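Local coordinates for phosphotriesterase family protein (Listeria monocytogenes serotype 4b str. H7858, PDB 3PNZ) that probably hydrolyses phosphorylated sugar lactones, as a two-zinc lactonase of the phosphotriesterase family built on the amidohydrolase barrel fold, at residues I170-R175 / I200-I206; H24-P29 / Y71-D77; W295-I300 / L313-F318; A190-A194 / I213-N219. One frame throughout, in Å; residues are numbered along the deposited sequence.

Interaction 1 of 4, residues I170-R175 / I200-I206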
# COMPACT_ATOMS: atom_id res chain seq x y z
N ILE A 170 -6.98 1.59 -14.08
CA ILE A 170 -7.40 0.33 -13.48
C ILE A 170 -7.25 -0.80 -14.49
O ILE A 170 -6.72 -1.86 -14.17
CB ILE A 170 -8.87 0.35 -13.00
CG1 ILE A 170 -9.09 1.46 -11.97
CG2 ILE A 170 -9.25 -1.02 -12.41
CD1 ILE A 170 -10.52 1.52 -11.42
N ARG A 171 -7.70 -0.56 -15.72
CA ARG A 171 -7.61 -1.59 -16.75
C ARG A 171 -6.15 -1.88 -17.11
O ARG A 171 -5.79 -3.03 -17.31
CB ARG A 171 -8.44 -1.21 -17.99
CG ARG A 171 -9.92 -1.04 -17.68
CD ARG A 171 -10.78 -0.88 -18.93
NE ARG A 171 -12.13 -0.44 -18.59
CZ ARG A 171 -13.11 -1.25 -18.21
NH1 ARG A 171 -12.91 -2.56 -18.13
NH2 ARG A 171 -14.31 -0.75 -17.92
N ALA A 172 -5.31 -0.85 -17.15
CA ALA A 172 -3.89 -1.03 -17.45
C ALA A 172 -3.23 -1.91 -16.38
O ALA A 172 -2.44 -2.80 -16.69
CB ALA A 172 -3.18 0.32 -17.52
N VAL A 173 -3.58 -1.66 -15.13
CA VAL A 173 -3.02 -2.42 -14.01
C VAL A 173 -3.55 -3.85 -13.97
O VAL A 173 -2.79 -4.79 -13.71
CB VAL A 173 -3.29 -1.70 -12.68
CG1 VAL A 173 -2.98 -2.60 -11.50
CG2 VAL A 173 -2.46 -0.42 -12.62
N ALA A 174 -4.85 -4.03 -14.24
CA ALA A 174 -5.42 -5.37 -14.32
C ALA A 174 -4.67 -6.19 -15.38
O ALA A 174 -4.32 -7.34 -15.16
CB ALA A 174 -6.91 -5.29 -14.65
N ARG A 175 -4.42 -5.57 -16.52
CA ARG A 175 -3.74 -6.26 -17.60
C ARG A 175 -2.27 -6.52 -17.26
O ARG A 175 -1.71 -7.54 -17.68
CB ARG A 175 -3.94 -5.50 -18.91
CG ARG A 175 -5.42 -5.48 -19.30
CD ARG A 175 -5.73 -4.47 -20.38
NE ARG A 175 -7.17 -4.24 -20.46
CZ ARG A 175 -7.76 -3.45 -21.36
NH1 ARG A 175 -7.02 -2.82 -22.27
NH2 ARG A 175 -9.08 -3.30 -21.35
N ILE A 200 -15.08 -3.14 -12.25
CA ILE A 200 -14.14 -2.98 -13.35
C ILE A 200 -13.17 -4.16 -13.40
O ILE A 200 -12.87 -4.68 -14.47
CB ILE A 200 -13.39 -1.64 -13.27
CG1 ILE A 200 -14.38 -0.50 -13.51
CG2 ILE A 200 -12.26 -1.60 -14.31
CD1 ILE A 200 -13.81 0.87 -13.20
N LEU A 201 -12.70 -4.58 -12.23
CA LEU A 201 -11.80 -5.72 -12.17
C LEU A 201 -12.49 -6.99 -12.65
O LEU A 201 -11.86 -7.83 -13.29
CB LEU A 201 -11.26 -5.90 -10.75
CG LEU A 201 -10.33 -4.76 -10.31
CD1 LEU A 201 -9.95 -4.92 -8.85
CD2 LEU A 201 -9.09 -4.70 -11.19
N LYS A 202 -13.77 -7.14 -12.35
CA LYS A 202 -14.51 -8.30 -12.83
C LYS A 202 -14.62 -8.29 -14.35
O LYS A 202 -14.51 -9.34 -14.99
CB LYS A 202 -15.90 -8.38 -12.19
CG LYS A 202 -15.84 -8.88 -10.76
CD LYS A 202 -17.13 -8.61 -10.00
CE LYS A 202 -18.33 -9.22 -10.67
NZ LYS A 202 -19.57 -8.82 -9.94
N GLN A 203 -14.82 -7.12 -14.94
CA GLN A 203 -14.82 -7.00 -16.40
C GLN A 203 -13.48 -7.42 -16.98
O GLN A 203 -13.41 -7.93 -18.10
CB GLN A 203 -15.14 -5.57 -16.84
CG GLN A 203 -16.53 -5.09 -16.45
CD GLN A 203 -16.68 -3.60 -16.66
OE1 GLN A 203 -15.83 -2.97 -17.28
NE2 GLN A 203 -17.76 -3.04 -16.14
N GLU A 204 -12.41 -7.17 -16.22
CA GLU A 204 -11.06 -7.50 -16.66
C GLU A 204 -10.64 -8.91 -16.24
O GLU A 204 -9.46 -9.27 -16.35
CB GLU A 204 -10.05 -6.46 -16.15
CG GLU A 204 -10.27 -5.04 -16.71
CD GLU A 204 -9.92 -4.93 -18.20
OE1 GLU A 204 -8.99 -5.64 -18.65
OE2 GLU A 204 -10.57 -4.13 -18.92
N ASN A 205 -11.60 -9.69 -15.76
CA ASN A 205 -11.38 -11.09 -15.40
C ASN A 205 -10.32 -11.30 -14.32
O ASN A 205 -9.52 -12.25 -14.39
CB ASN A 205 -11.05 -11.90 -16.66
CG ASN A 205 -12.18 -11.84 -17.68
OD1 ASN A 205 -13.34 -12.11 -17.36
ND2 ASN A 205 -11.84 -11.48 -18.92
N ILE A 206 -10.35 -10.43 -13.32
CA ILE A 206 -9.43 -10.50 -12.18
C ILE A 206 -10.09 -11.17 -10.98
O ILE A 206 -11.09 -10.68 -10.46
CB ILE A 206 -8.97 -9.08 -11.75
CG1 ILE A 206 -8.23 -8.36 -12.89
CG2 ILE A 206 -8.11 -9.14 -10.48
CD1 ILE A 206 -6.83 -8.90 -13.17

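Interaction 2 of 4, residues H24-P29 / Y71-D77. With ZN (zinc ion), chain I.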
# COMPACT_ATOMS: atom_id res chain seq x y z
N HIS A 24 4.80 4.33 3.66
CA HIS A 24 5.72 5.13 2.83
C HIS A 24 6.99 5.35 3.63
O HIS A 24 6.94 5.41 4.85
CB HIS A 24 5.08 6.46 2.43
CG HIS A 24 3.79 6.27 1.68
ND1 HIS A 24 3.75 6.05 0.33
CD2 HIS A 24 2.52 6.19 2.12
CE1 HIS A 24 2.50 5.87 -0.05
NE2 HIS A 24 1.73 5.95 1.02
N ILE A 25 8.13 5.42 2.95
CA ILE A 25 9.41 5.43 3.65
C ILE A 25 10.26 6.63 3.27
O ILE A 25 10.63 7.44 4.13
CB ILE A 25 10.18 4.12 3.38
CG1 ILE A 25 9.33 2.92 3.75
CG2 ILE A 25 11.49 4.11 4.18
CD1 ILE A 25 9.92 1.58 3.31
N VAL A 26 10.57 6.76 1.99
CA VAL A 26 11.24 7.95 1.47
C VAL A 26 10.54 8.35 0.19
O VAL A 26 10.51 7.59 -0.78
CB VAL A 26 12.74 7.69 1.17
CG1 VAL A 26 13.42 8.98 0.73
CG2 VAL A 26 13.43 7.09 2.38
N CYS A 27 9.95 9.54 0.18
CA CYS A 27 9.21 9.98 -0.99
C CYS A 27 9.05 11.49 -1.02
O CYS A 27 8.93 12.13 0.02
CB CYS A 27 7.84 9.29 -1.06
SG CYS A 27 6.85 9.43 0.45
N VAL A 28 9.04 12.04 -2.23
CA VAL A 28 8.91 13.48 -2.42
C VAL A 28 7.88 13.74 -3.53
O VAL A 28 8.24 14.08 -4.65
CB VAL A 28 10.27 14.11 -2.79
CG1 VAL A 28 10.18 15.65 -2.79
CG2 VAL A 28 11.34 13.64 -1.83
N PRO A 29 6.59 13.54 -3.21
CA PRO A 29 5.49 13.67 -4.17
C PRO A 29 5.53 15.02 -4.90
O PRO A 29 5.53 16.05 -4.23
CB PRO A 29 4.24 13.62 -3.29
CG PRO A 29 4.66 12.99 -2.02
CD PRO A 29 6.14 13.19 -1.86
N TYR A 71 3.99 9.53 -6.83
CA TYR A 71 4.20 9.95 -5.45
C TYR A 71 5.69 10.18 -5.13
O TYR A 71 6.10 10.13 -3.97
CB TYR A 71 3.56 8.95 -4.48
CG TYR A 71 3.06 9.60 -3.20
CD1 TYR A 71 1.97 10.45 -3.22
CD2 TYR A 71 3.70 9.37 -1.99
CE1 TYR A 71 1.51 11.06 -2.06
CE2 TYR A 71 3.25 9.98 -0.82
CZ TYR A 71 2.16 10.82 -0.86
OH TYR A 71 1.70 11.43 0.29
N GLY A 72 6.49 10.42 -6.17
CA GLY A 72 7.87 10.83 -6.00
C GLY A 72 8.78 9.82 -5.32
O GLY A 72 9.36 10.09 -4.27
N ARG A 73 8.93 8.65 -5.93
CA ARG A 73 9.73 7.60 -5.33
C ARG A 73 11.19 8.02 -5.17
O ARG A 73 11.73 8.79 -5.97
CB ARG A 73 9.68 6.33 -6.18
CG ARG A 73 8.28 5.80 -6.48
CD ARG A 73 8.45 4.37 -6.96
NE ARG A 73 7.24 3.70 -7.44
CZ ARG A 73 6.93 3.56 -8.73
NH1 ARG A 73 7.70 4.09 -9.68
NH2 ARG A 73 5.84 2.89 -9.07
N ARG A 74 11.80 7.49 -4.11
CA ARG A 74 13.25 7.55 -3.92
C ARG A 74 13.73 6.11 -3.73
O ARG A 74 14.15 5.72 -2.63
CB ARG A 74 13.59 8.42 -2.71
CG ARG A 74 13.29 9.91 -2.91
CD ARG A 74 14.02 10.42 -4.14
NE ARG A 74 13.94 11.87 -4.32
CZ ARG A 74 13.02 12.49 -5.05
NH1 ARG A 74 12.06 11.81 -5.67
NH2 ARG A 74 13.05 13.81 -5.16
N VAL A 75 13.65 5.33 -4.80
CA VAL A 75 13.88 3.88 -4.72
C VAL A 75 15.27 3.52 -4.21
O VAL A 75 15.42 2.60 -3.42
CB VAL A 75 13.62 3.21 -6.08
CG1 VAL A 75 13.90 1.71 -6.01
CG2 VAL A 75 12.19 3.46 -6.53
N LEU A 76 16.29 4.24 -4.66
CA LEU A 76 17.65 3.93 -4.21
C LEU A 76 17.81 4.15 -2.71
O LEU A 76 18.52 3.39 -2.05
CB LEU A 76 18.70 4.73 -5.00
CG LEU A 76 18.75 4.41 -6.50
CD1 LEU A 76 19.73 5.32 -7.22
CD2 LEU A 76 19.09 2.94 -6.72
N ASP A 77 17.16 5.17 -2.16
CA ASP A 77 17.23 5.43 -0.73
C ASP A 77 16.53 4.32 0.05
O ASP A 77 17.02 3.87 1.09
CB ASP A 77 16.60 6.78 -0.39
CG ASP A 77 17.43 7.97 -0.88
OD1 ASP A 77 18.64 8.01 -0.58
OD2 ASP A 77 16.86 8.86 -1.54
ZN ZN I . -0.30 5.42 1.13
O HOH W 1 10.14 5.52 -2.76
O HOH W 2 10.21 13.98 -6.49

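Interaction 3 of 4, residues W295-I300 / L313-F318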
# COMPACT_ATOMS: atom_id res chain seq x y z
N TRP A 295 -0.09 -0.57 19.53
CA TRP A 295 -1.40 -1.01 19.04
C TRP A 295 -1.63 -2.50 19.27
O TRP A 295 -2.71 -2.91 19.69
CB TRP A 295 -1.59 -0.66 17.57
CG TRP A 295 -3.00 -0.90 17.07
CD1 TRP A 295 -4.05 -0.02 17.12
CD2 TRP A 295 -3.49 -2.08 16.42
NE1 TRP A 295 -5.17 -0.58 16.55
CE2 TRP A 295 -4.85 -1.84 16.11
CE3 TRP A 295 -2.92 -3.31 16.06
CZ2 TRP A 295 -5.65 -2.79 15.47
CZ3 TRP A 295 -3.72 -4.25 15.42
CH2 TRP A 295 -5.07 -3.99 15.13
N VAL A 296 -0.62 -3.30 18.98
CA VAL A 296 -0.74 -4.75 19.11
C VAL A 296 -1.16 -5.18 20.53
O VAL A 296 -2.13 -5.90 20.70
CB VAL A 296 0.53 -5.47 18.62
CG1 VAL A 296 0.58 -6.91 19.14
CG2 VAL A 296 0.59 -5.44 17.10
N PRO A 297 -0.43 -4.72 21.56
CA PRO A 297 -0.83 -5.11 22.92
C PRO A 297 -2.24 -4.65 23.27
O PRO A 297 -2.97 -5.37 23.94
CB PRO A 297 0.21 -4.42 23.81
CG PRO A 297 1.39 -4.22 22.93
CD PRO A 297 0.84 -3.97 21.55
N ARG A 298 -2.63 -3.47 22.81
CA ARG A 298 -3.99 -3.00 23.10
C ARG A 298 -5.02 -3.85 22.37
O ARG A 298 -6.03 -4.24 22.95
CB ARG A 298 -4.17 -1.54 22.73
CG ARG A 298 -5.59 -1.07 23.02
CD ARG A 298 -6.08 -0.09 22.00
NE ARG A 298 -7.53 -0.08 21.93
CZ ARG A 298 -8.27 1.02 21.93
NH1 ARG A 298 -9.59 0.94 21.84
NH2 ARG A 298 -7.67 2.21 22.02
N PHE A 299 -4.78 -4.12 21.09
CA PHE A 299 -5.71 -4.94 20.33
C PHE A 299 -5.88 -6.32 20.95
O PHE A 299 -7.00 -6.82 21.08
CB PHE A 299 -5.30 -5.08 18.86
CG PHE A 299 -6.21 -5.99 18.10
CD1 PHE A 299 -7.40 -5.51 17.58
CD2 PHE A 299 -5.92 -7.34 17.96
CE1 PHE A 299 -8.27 -6.35 16.89
CE2 PHE A 299 -6.78 -8.18 17.28
CZ PHE A 299 -7.96 -7.69 16.75
N ILE A 300 -4.77 -6.94 21.31
CA ILE A 300 -4.82 -8.26 21.93
C ILE A 300 -5.69 -8.21 23.18
O ILE A 300 -6.59 -9.03 23.35
CB ILE A 300 -3.42 -8.78 22.26
CG1 ILE A 300 -2.65 -9.06 20.96
CG2 ILE A 300 -3.50 -10.04 23.10
CD1 ILE A 300 -1.19 -9.44 21.17
N LEU A 313 -5.41 -13.55 16.15
CA LEU A 313 -5.80 -12.53 15.18
C LEU A 313 -4.61 -11.67 14.77
O LEU A 313 -4.44 -11.36 13.60
CB LEU A 313 -6.93 -11.66 15.73
CG LEU A 313 -8.26 -12.42 15.85
CD1 LEU A 313 -9.29 -11.57 16.58
CD2 LEU A 313 -8.77 -12.84 14.48
N VAL A 314 -3.78 -11.28 15.74
CA VAL A 314 -2.59 -10.51 15.42
C VAL A 314 -1.66 -11.30 14.50
O VAL A 314 -1.09 -10.75 13.56
CB VAL A 314 -1.84 -10.06 16.69
CG1 VAL A 314 -0.42 -9.62 16.35
CG2 VAL A 314 -2.62 -8.93 17.38
N LYS A 315 -1.53 -12.60 14.75
CA LYS A 315 -0.72 -13.43 13.88
C LYS A 315 -1.28 -13.44 12.45
O LYS A 315 -0.52 -13.39 11.48
CB LYS A 315 -0.60 -14.85 14.42
CG LYS A 315 0.38 -15.72 13.65
CD LYS A 315 0.21 -17.19 14.00
CE LYS A 315 0.84 -18.07 12.93
NZ LYS A 315 2.25 -17.66 12.66
N LYS A 316 -2.60 -13.51 12.32
CA LYS A 316 -3.22 -13.44 11.00
C LYS A 316 -3.01 -12.08 10.34
O LYS A 316 -2.57 -12.02 9.20
CB LYS A 316 -4.70 -13.80 11.06
CG LYS A 316 -4.91 -15.26 11.44
CD LYS A 316 -6.32 -15.72 11.23
CE LYS A 316 -6.36 -17.26 11.19
NZ LYS A 316 -7.72 -17.73 10.87
N PHE A 317 -3.30 -10.98 11.06
CA PHE A 317 -3.24 -9.67 10.42
C PHE A 317 -1.83 -9.31 9.93
O PHE A 317 -1.69 -8.67 8.89
CB PHE A 317 -3.74 -8.55 11.36
CG PHE A 317 -5.14 -8.76 11.87
CD1 PHE A 317 -5.99 -9.67 11.27
CD2 PHE A 317 -5.59 -8.04 12.97
CE1 PHE A 317 -7.27 -9.87 11.76
CE2 PHE A 317 -6.88 -8.22 13.45
CZ PHE A 317 -7.72 -9.14 12.85
N PHE A 318 -0.81 -9.69 10.69
CA PHE A 318 0.55 -9.25 10.37
C PHE A 318 1.46 -10.33 9.80
O PHE A 318 2.54 -10.02 9.30
CB PHE A 318 1.23 -8.64 11.60
CG PHE A 318 0.53 -7.42 12.13
CD1 PHE A 318 0.75 -6.18 11.55
CD2 PHE A 318 -0.36 -7.52 13.19
CE1 PHE A 318 0.11 -5.05 12.03
CE2 PHE A 318 -1.01 -6.40 13.67
CZ PHE A 318 -0.77 -5.16 13.09

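Interaction 4 of 4, residues A190-A194 / I213-N219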
# COMPACT_ATOMS: atom_id res chain seq x y z
N ALA A 190 -10.98 8.12 0.96
CA ALA A 190 -11.91 8.06 2.09
C ALA A 190 -12.69 6.76 2.10
O ALA A 190 -13.83 6.70 2.54
CB ALA A 190 -12.87 9.27 2.06
N GLY A 191 -12.08 5.69 1.59
CA GLY A 191 -12.74 4.39 1.64
C GLY A 191 -13.93 4.23 0.72
O GLY A 191 -14.75 3.33 0.91
N THR A 192 -14.04 5.10 -0.29
CA THR A 192 -15.14 5.01 -1.25
C THR A 192 -14.79 4.26 -2.54
O THR A 192 -13.62 4.12 -2.90
CB THR A 192 -15.65 6.41 -1.63
OG1 THR A 192 -14.64 7.10 -2.39
CG2 THR A 192 -15.99 7.23 -0.39
N MET A 193 -15.83 3.77 -3.20
CA MET A 193 -15.77 3.23 -4.56
C MET A 193 -15.22 1.81 -4.66
O MET A 193 -14.95 1.32 -5.75
CB MET A 193 -14.99 4.16 -5.50
CG MET A 193 -15.54 5.59 -5.54
SD MET A 193 -17.34 5.68 -5.85
CE MET A 193 -17.40 5.28 -7.59
N ALA A 194 -15.10 1.12 -3.52
CA ALA A 194 -14.58 -0.26 -3.59
C ALA A 194 -15.42 -1.16 -4.49
O ALA A 194 -14.87 -1.93 -5.28
CB ALA A 194 -14.46 -0.86 -2.20
N ILE A 213 -7.58 -3.90 -0.79
CA ILE A 213 -8.18 -2.58 -0.95
C ILE A 213 -7.73 -1.68 0.20
O ILE A 213 -8.01 -1.96 1.37
CB ILE A 213 -9.71 -2.70 -1.00
CG1 ILE A 213 -10.12 -3.62 -2.15
CG2 ILE A 213 -10.36 -1.29 -1.12
CD1 ILE A 213 -11.59 -3.89 -2.21
N GLY A 214 -7.03 -0.62 -0.15
CA GLY A 214 -6.49 0.30 0.84
C GLY A 214 -7.55 1.22 1.44
O GLY A 214 -8.58 1.49 0.81
N HIS A 215 -7.28 1.67 2.67
CA HIS A 215 -8.06 2.70 3.35
C HIS A 215 -9.50 2.31 3.70
O HIS A 215 -10.37 3.17 3.79
CB HIS A 215 -8.00 4.03 2.57
CG HIS A 215 -6.62 4.35 2.07
ND1 HIS A 215 -5.50 4.20 2.86
CD2 HIS A 215 -6.18 4.76 0.86
CE1 HIS A 215 -4.43 4.52 2.16
NE2 HIS A 215 -4.82 4.87 0.94
N MET A 216 -9.75 1.03 3.93
CA MET A 216 -11.08 0.60 4.33
C MET A 216 -11.49 1.17 5.70
O MET A 216 -12.68 1.29 6.01
CB MET A 216 -11.18 -0.93 4.31
CG MET A 216 -11.23 -1.51 2.91
SD MET A 216 -12.80 -1.25 2.06
CE MET A 216 -12.51 0.34 1.26
N ASP A 217 -10.51 1.54 6.51
CA ASP A 217 -10.75 2.16 7.81
C ASP A 217 -11.32 3.57 7.70
O ASP A 217 -11.70 4.16 8.71
CB ASP A 217 -9.44 2.26 8.57
CG ASP A 217 -8.39 2.99 7.76
OD1 ASP A 217 -7.87 2.38 6.82
OD2 ASP A 217 -8.15 4.20 8.02
N ARG A 218 -11.37 4.13 6.49
CA ARG A 218 -11.89 5.49 6.33
C ARG A 218 -13.41 5.51 6.19
O ARG A 218 -14.03 6.57 6.28
CB ARG A 218 -11.25 6.20 5.13
CG ARG A 218 -9.76 6.52 5.29
CD ARG A 218 -9.50 7.67 6.28
NE ARG A 218 -10.25 8.87 5.91
CZ ARG A 218 -9.85 9.75 5.00
NH1 ARG A 218 -8.70 9.58 4.36
NH2 ARG A 218 -10.60 10.82 4.72
N ASN A 219 -14.01 4.35 5.95
CA ASN A 219 -15.45 4.25 5.73
C ASN A 219 -15.96 3.10 6.59
O ASN A 219 -16.09 1.96 6.13
CB ASN A 219 -15.69 4.01 4.23
CG ASN A 219 -17.15 4.11 3.83
OD1 ASN A 219 -18.04 4.27 4.67
ND2 ASN A 219 -17.39 4.01 2.53

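Interaction 1 of 4, residues I170-R175 / I200-I206
A salt-bridge network of two arginines around one carboxylate ties helix 164-180 to the C-terminal end of helix 194-203. Arg175 grips Glu204 with two bonds, NE to OE1 at 2.9 Å and NH2 to OE2 at 3.0 Å, with angles at the hydrogen of 175° and 159°. Arg171, one helical turn earlier, adds NH1 to Glu204 OE2 at 2.9 Å, and its NH2 reaches Gln203 OE1 at 2.8 Å; Glu167 is a further salt-bridge partner of Arg171. Both helices are outer helices of the TIM-type barrel, and the second ends in a Schellman motif: Asn205, at phi 60°, is the C-prime residue, with Ile206 N bonded to Leu201 O at 3.0 Å and Asn205 N to Lys202 O at 3.0 Å. This turn brings Ile206 back toward the first helix, where its CG1 lies 3.8 Å from Ala174 CB. Beneath the charges, Ile170 CG2 packs on Ile200 CG2 at 3.6 Å and on Leu201 CD2 at 3.9 Å, while Ala174 CB lies 3.7 Å from Glu204 CB.

Interaction 2 of 4, residues H24-P29 / Y71-D77
Tyr71, with an off-well chi1 of -149°, swings its ring across to the loop that follows strand 19-23. Pro29 CG sits 3.5 Å from the Tyr71 ring centroid and 10° off its normal, a CH-pi contact; Cys27, chi1 p, brings SG to 3.9 Å from Tyr71 CE2. His24 adopts chi1 m, and its ring meets that of Tyr71 obliquely, centroids 5.2 Å apart. Arg74 bends at chi2 (m), so that its guanidinium face covers Val28 CB, 3.7 Å from NH2, and NH1 bonds Arg73 O at 3.1 Å. Between the backbones, Val28 N donates to Gly72 O at 2.8 Å. Gly72 has positive phi, and a CB there would lie 2.1 Å from Val28 O. Water 1 links Val26 O to Arg74 N, both at 2.9 Å. At the metal centre, His24 NE2 binds zinc at 2.1 Å alongside His22, Asp272 and the carboxylated Lys154, while ND1 is hydrogen-bonded to Thr67. With both ring nitrogens engaged, the imidazole is held in orientation, and the contact with Tyr71 is one of packing.

Interaction 3 of 4, residues W295-I300 / L313-F318
This is an apolar helix-helix contact on the periphery of the fold, its centre about 19 Å from the centre of the chain, between the two long C-terminal helices 289-305 and 310-325. The axes of the two short segments approach to 10.9 Å with their directions 135° apart, so they run roughly antiparallel but strongly inclined. Val314 lies at the middle: its CG2 is 3.6 Å from Ile300 CG1 and 3.7 Å from Phe299 CD2, and its CG1 is 4.0 Å from Val296 CG1. Val296, Phe299 and Ile300 thus present one helical face, as the i, i+3, i+4 spacing predicts. In the TIM-barrel architecture helix 310-325 also reaches the barrel wall: Phe317 and Phe318 touch Val269 of strand 267-269, and Phe318 stacks on Phe18. Phe299 CZ approaches Phe317 CE2 at 3.5 Å, the ring planes inclined by 59° and the centroids 5.5 Å apart. At the other aromatic meeting, Trp295 CZ3 lies 3.9 Å from Phe318 CZ, at the edge of the phenylalanine ring. Helix 289-305 is kinked at Pro297, whose nitrogen has no hydrogen to give to the preceding turn and whose CA-to-CB bond points away from the contact.

Interaction 4 of 4, residues A190-A194 / I213-N219
Ile213, the last residue of strand 211-213, starts the second segment with its CD1 4.2 Å from Ala194 CB at the beginning of helix 194-203. Gly214 leads on to His215, whose phi of 66° turns the chain sharply; its carbonyl O lies 3.4 Å from Gly191 CA and also accepts Arg218 N at 3.0 Å. The His215 side chain binds a zinc ion through NE2, together with His187 and the carboxylated Lys154, and its ND1 is hydrogen-bonded to Asp238. Metal ligands carried at the C-terminal ends of the barrel strands are the signature of the amidohydrolase fold, and here the loops following neighbouring parallel strands 184-186 and 211-213 pack on one another. Met216 opens the 3-10 segment 216-218. Its CB points away, yet the bent side chain (m, m, p) returns CE to 3.8 Å from Gly191 O and 4.1 Å from Ala194 CB. Arg218 follows, with CB 3.4 Å from Ala190 C and its guanidinium face over Ala190 CB, 3.8 Å from NH2; the same group makes a cation-pi contact with Tyr245. At Asn219, ND2 donates to Gly191 O at 3.2 Å (165°), an acceptor shared with the hydroxyl of Tyr224. Gly191 fits tightly at phi 71°: a CB on it would come within 2.8 Å of Asn219 CB.

In the fold
Along the chain interaction 2 comes first; the segments of interactions 1 and 4 then alternate, and interaction 3 follows near the C-terminus. Helix 194-203 connects the crossing pair, whose centres are about 19 Å apart: this outer helix runs from Ala194 in interaction 4, beside the metal-site loops, to its far end in interaction 1, where it packs on helix 164-180. Interactions 2 and 4 lie on opposite sides of the chain's centre, about 23 Å between centres but about 6 Å at the nearest atoms, and each supplies a histidine to a zinc site. Interactions 1 and 3, their centres about 32 Å apart, are helix packing on the barrel's exterior. The zinc-binding end, probably where lactones are hydrolysed, is thus built from strand-end loops.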